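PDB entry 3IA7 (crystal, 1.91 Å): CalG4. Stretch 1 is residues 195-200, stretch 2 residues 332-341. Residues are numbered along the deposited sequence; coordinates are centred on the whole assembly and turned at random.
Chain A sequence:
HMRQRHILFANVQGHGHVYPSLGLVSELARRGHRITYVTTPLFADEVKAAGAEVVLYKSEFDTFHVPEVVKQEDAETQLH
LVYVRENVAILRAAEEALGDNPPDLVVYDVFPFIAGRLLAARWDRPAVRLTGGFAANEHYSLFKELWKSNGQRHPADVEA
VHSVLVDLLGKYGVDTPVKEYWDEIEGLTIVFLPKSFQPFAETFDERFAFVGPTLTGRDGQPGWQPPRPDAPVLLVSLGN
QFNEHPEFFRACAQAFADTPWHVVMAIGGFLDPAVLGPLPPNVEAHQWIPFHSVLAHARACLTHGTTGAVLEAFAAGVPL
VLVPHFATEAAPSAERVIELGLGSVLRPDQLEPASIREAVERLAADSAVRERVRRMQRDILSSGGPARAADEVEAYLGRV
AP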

# COMPACT_ATOMS: atom_id res chain seq x y z
N LYS A 195 -11.62 -5.14 15.48
CA LYS A 195 -12.31 -5.08 16.75
C LYS A 195 -11.79 -6.10 17.78
O LYS A 195 -11.75 -5.83 19.01
CB LYS A 195 -13.82 -5.27 16.52
CG LYS A 195 -14.63 -4.92 17.76
CD LYS A 195 -16.15 -4.93 17.41
CE LYS A 195 -16.97 -4.33 18.55
NZ LYS A 195 -18.39 -4.42 18.19
N SER A 196 -11.40 -7.28 17.31
CA SER A 196 -11.02 -8.30 18.28
C SER A 196 -9.73 -7.92 19.02
O SER A 196 -9.37 -8.58 20.00
CB SER A 196 -10.84 -9.67 17.61
OG SER A 196 -9.89 -9.59 16.58
N PHE A 197 -8.95 -7.01 18.44
CA PHE A 197 -7.66 -6.63 19.04
C PHE A 197 -7.93 -5.59 20.14
O PHE A 197 -7.08 -5.35 21.01
CB PHE A 197 -6.71 -6.04 17.99
CG PHE A 197 -5.27 -5.95 18.44
CD1 PHE A 197 -4.59 -7.11 18.81
CD2 PHE A 197 -4.60 -4.73 18.46
CE1 PHE A 197 -3.21 -7.06 19.24
CE2 PHE A 197 -3.21 -4.67 18.85
CZ PHE A 197 -2.54 -5.87 19.24
N GLN A 198 -9.12 -4.97 20.14
CA GLN A 198 -9.47 -3.97 21.14
C GLN A 198 -9.83 -4.56 22.55
O GLN A 198 -10.82 -5.35 22.69
CB GLN A 198 -10.67 -3.15 20.62
CG GLN A 198 -11.29 -2.23 21.66
CD GLN A 198 -10.42 -0.99 21.94
OE1 GLN A 198 -9.84 -0.41 21.01
NE2 GLN A 198 -10.37 -0.54 23.21
N PRO A 199 -9.12 -4.11 23.61
CA PRO A 199 -9.54 -4.49 24.99
C PRO A 199 -10.99 -4.03 25.29
O PRO A 199 -11.34 -2.91 24.88
CB PRO A 199 -8.54 -3.73 25.91
CG PRO A 199 -7.33 -3.43 25.03
CD PRO A 199 -7.92 -3.23 23.61
N PHE A 200 -11.81 -4.87 25.94
CA PHE A 200 -13.24 -4.53 26.24
C PHE A 200 -14.08 -4.13 25.00
O PHE A 200 -15.00 -3.31 25.11
CB PHE A 200 -13.32 -3.38 27.29
CG PHE A 200 -12.67 -3.72 28.60
CD1 PHE A 200 -13.42 -4.27 29.65
CD2 PHE A 200 -11.31 -3.52 28.79
CE1 PHE A 200 -12.80 -4.61 30.87
CE2 PHE A 200 -10.68 -3.86 30.01
CZ PHE A 200 -11.42 -4.40 31.04
N PRO A 332 2.05 -1.27 24.98
CA PRO A 332 0.60 -1.61 24.91
C PRO A 332 0.25 -2.68 23.85
O PRO A 332 -0.45 -3.65 24.17
CB PRO A 332 -0.05 -0.29 24.51
CG PRO A 332 0.91 0.76 24.96
CD PRO A 332 2.27 0.18 24.80
N SER A 333 0.71 -2.48 22.61
CA SER A 333 0.46 -3.50 21.55
C SER A 333 1.13 -4.80 21.86
O SER A 333 0.51 -5.83 21.77
CB SER A 333 0.91 -3.03 20.17
OG SER A 333 2.03 -2.16 20.30
N ALA A 334 2.41 -4.75 22.26
CA ALA A 334 3.09 -5.95 22.66
C ALA A 334 2.35 -6.70 23.78
O ALA A 334 2.20 -7.91 23.71
CB ALA A 334 4.55 -5.65 23.09
N GLU A 335 1.91 -6.00 24.81
CA GLU A 335 1.23 -6.71 25.89
C GLU A 335 -0.07 -7.33 25.38
O GLU A 335 -0.42 -8.44 25.76
CB GLU A 335 0.96 -5.79 27.10
CG GLU A 335 2.23 -5.34 27.86
CD GLU A 335 3.05 -6.47 28.51
OE1 GLU A 335 2.48 -7.56 28.83
OE2 GLU A 335 4.28 -6.26 28.73
N ARG A 336 -0.77 -6.64 24.49
CA ARG A 336 -2.00 -7.19 23.89
C ARG A 336 -1.74 -8.48 23.08
O ARG A 336 -2.44 -9.46 23.23
CB ARG A 336 -2.75 -6.13 23.08
CG ARG A 336 -4.17 -6.57 22.62
CD ARG A 336 -5.23 -6.60 23.78
NE ARG A 336 -6.55 -6.85 23.21
CZ ARG A 336 -7.50 -7.58 23.77
NH1 ARG A 336 -7.30 -8.14 24.96
NH2 ARG A 336 -8.64 -7.77 23.11
N VAL A 337 -0.69 -8.48 22.27
CA VAL A 337 -0.29 -9.67 21.53
C VAL A 337 -0.04 -10.87 22.46
O VAL A 337 -0.52 -11.96 22.20
CB VAL A 337 0.94 -9.39 20.64
CG1 VAL A 337 1.54 -10.64 20.08
CG2 VAL A 337 0.51 -8.41 19.49
N ILE A 338 0.69 -10.65 23.55
CA ILE A 338 0.95 -11.73 24.53
C ILE A 338 -0.35 -12.15 25.23
O ILE A 338 -0.65 -13.34 25.36
CB ILE A 338 2.01 -11.28 25.59
CG1 ILE A 338 3.35 -10.85 24.95
CG2 ILE A 338 2.20 -12.33 26.70
CD1 ILE A 338 3.82 -11.66 23.72
N GLU A 339 -1.15 -11.17 25.65
CA GLU A 339 -2.46 -11.43 26.28
C GLU A 339 -3.39 -12.31 25.43
O GLU A 339 -4.10 -13.20 25.92
CB GLU A 339 -3.15 -10.09 26.59
CG GLU A 339 -4.30 -10.20 27.55
CD GLU A 339 -5.21 -8.98 27.56
OE1 GLU A 339 -4.95 -7.98 26.83
OE2 GLU A 339 -6.23 -9.05 28.31
N LEU A 340 -3.38 -12.07 24.14
CA LEU A 340 -4.19 -12.82 23.21
C LEU A 340 -3.54 -14.12 22.71
O LEU A 340 -4.15 -14.85 21.92
CB LEU A 340 -4.57 -11.93 22.00
CG LEU A 340 -5.47 -10.73 22.39
CD1 LEU A 340 -5.79 -9.92 21.17
CD2 LEU A 340 -6.74 -11.28 23.03
N GLY A 341 -2.30 -14.35 23.08
CA GLY A 341 -1.60 -15.58 22.60
C GLY A 341 -1.30 -15.57 21.12
O GLY A 341 -1.39 -16.61 20.46
O HOH W 1 -11.78 -7.66 23.33

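The contact joins a short 3-10 segment, residues 195-197 with the loop that follows, to the last turns of a helix that enters stretch 2 from earlier in the chain. No touching pair lies closer than 136 residues in sequence, so this is a tertiary contact. The backbones stay well apart: the nearest CA atoms, those of Phe-197 and Arg-336, are 7.5 Å from each other, and no backbone-to-backbone hydrogen bond crosses the gap. Side chains fill it, burying 310 Å² summed over both sides, with Phe-197 and Arg-336 contributing most.

Polar contact depends on the Arg-336 guanidinium reaching backbone carbonyls of stretch 1. Its NE donates to Phe-197 O at 2.7 Å with an N-H...O angle of 166°, short and nearly linear; the oxygen lies near the guanidinium plane, where the N-H bonds point. A second bond, from Arg-336 NH2 to Ser-196 O, is weak, at 3.3 Å and 127°. Distance alone would suggest a third, since Arg-336 NH2 is also 3.3 Å from Gln-198 O, but the angle is poor and the pair is not hydrogen-bonded. A water connects these two groups instead, donating to Gln-198 O at 2.6 Å and accepting a weak bond from Arg-336 NH2 at 3.1 Å. Over one face of the guanidinium lies Pro-199, its N 3.7 Å from Arg-336 NH2.

Within the helix, Arg-336 NH1 forms a salt bridge with Glu-339 OE1, with a hydrogen bond of 3.0 Å and 164°. One turn of helix thus supplies a carboxylate that engages the guanidinium's remaining terminal nitrogen while NE and NH2 address stretch 1.

The apolar contact centres on the Phe-197 ring. Although the CA-to-CB bond of Phe-197 points away from the helix, chi1 of -165° (t) lets the end of the side chain come nearer. Arg-336 CG sits 3.9 Å from the ring centroid and 22° off the ring normal, a CH-pi contact in which the aliphatic part of the arginine covers one face. Val-337 CG2 meets the ring edge, 4.0 Å from Phe-197 CE1, and Leu-340 CD1 approaches obliquely, 3.9 Å from Phe-197 CD1. Arg-336 therefore serves the same residue twice, through its methylene at the ring and its NE at the carbonyl.

Local backbone bonds support both partners. Gln-198 N donates to Lys-195 O at 3.0 Å, while Leu-340 N bonds Arg-336 O at 2.9 Å. Gly-341, with phi of 69°, completes a Schellman motif just beyond the contact.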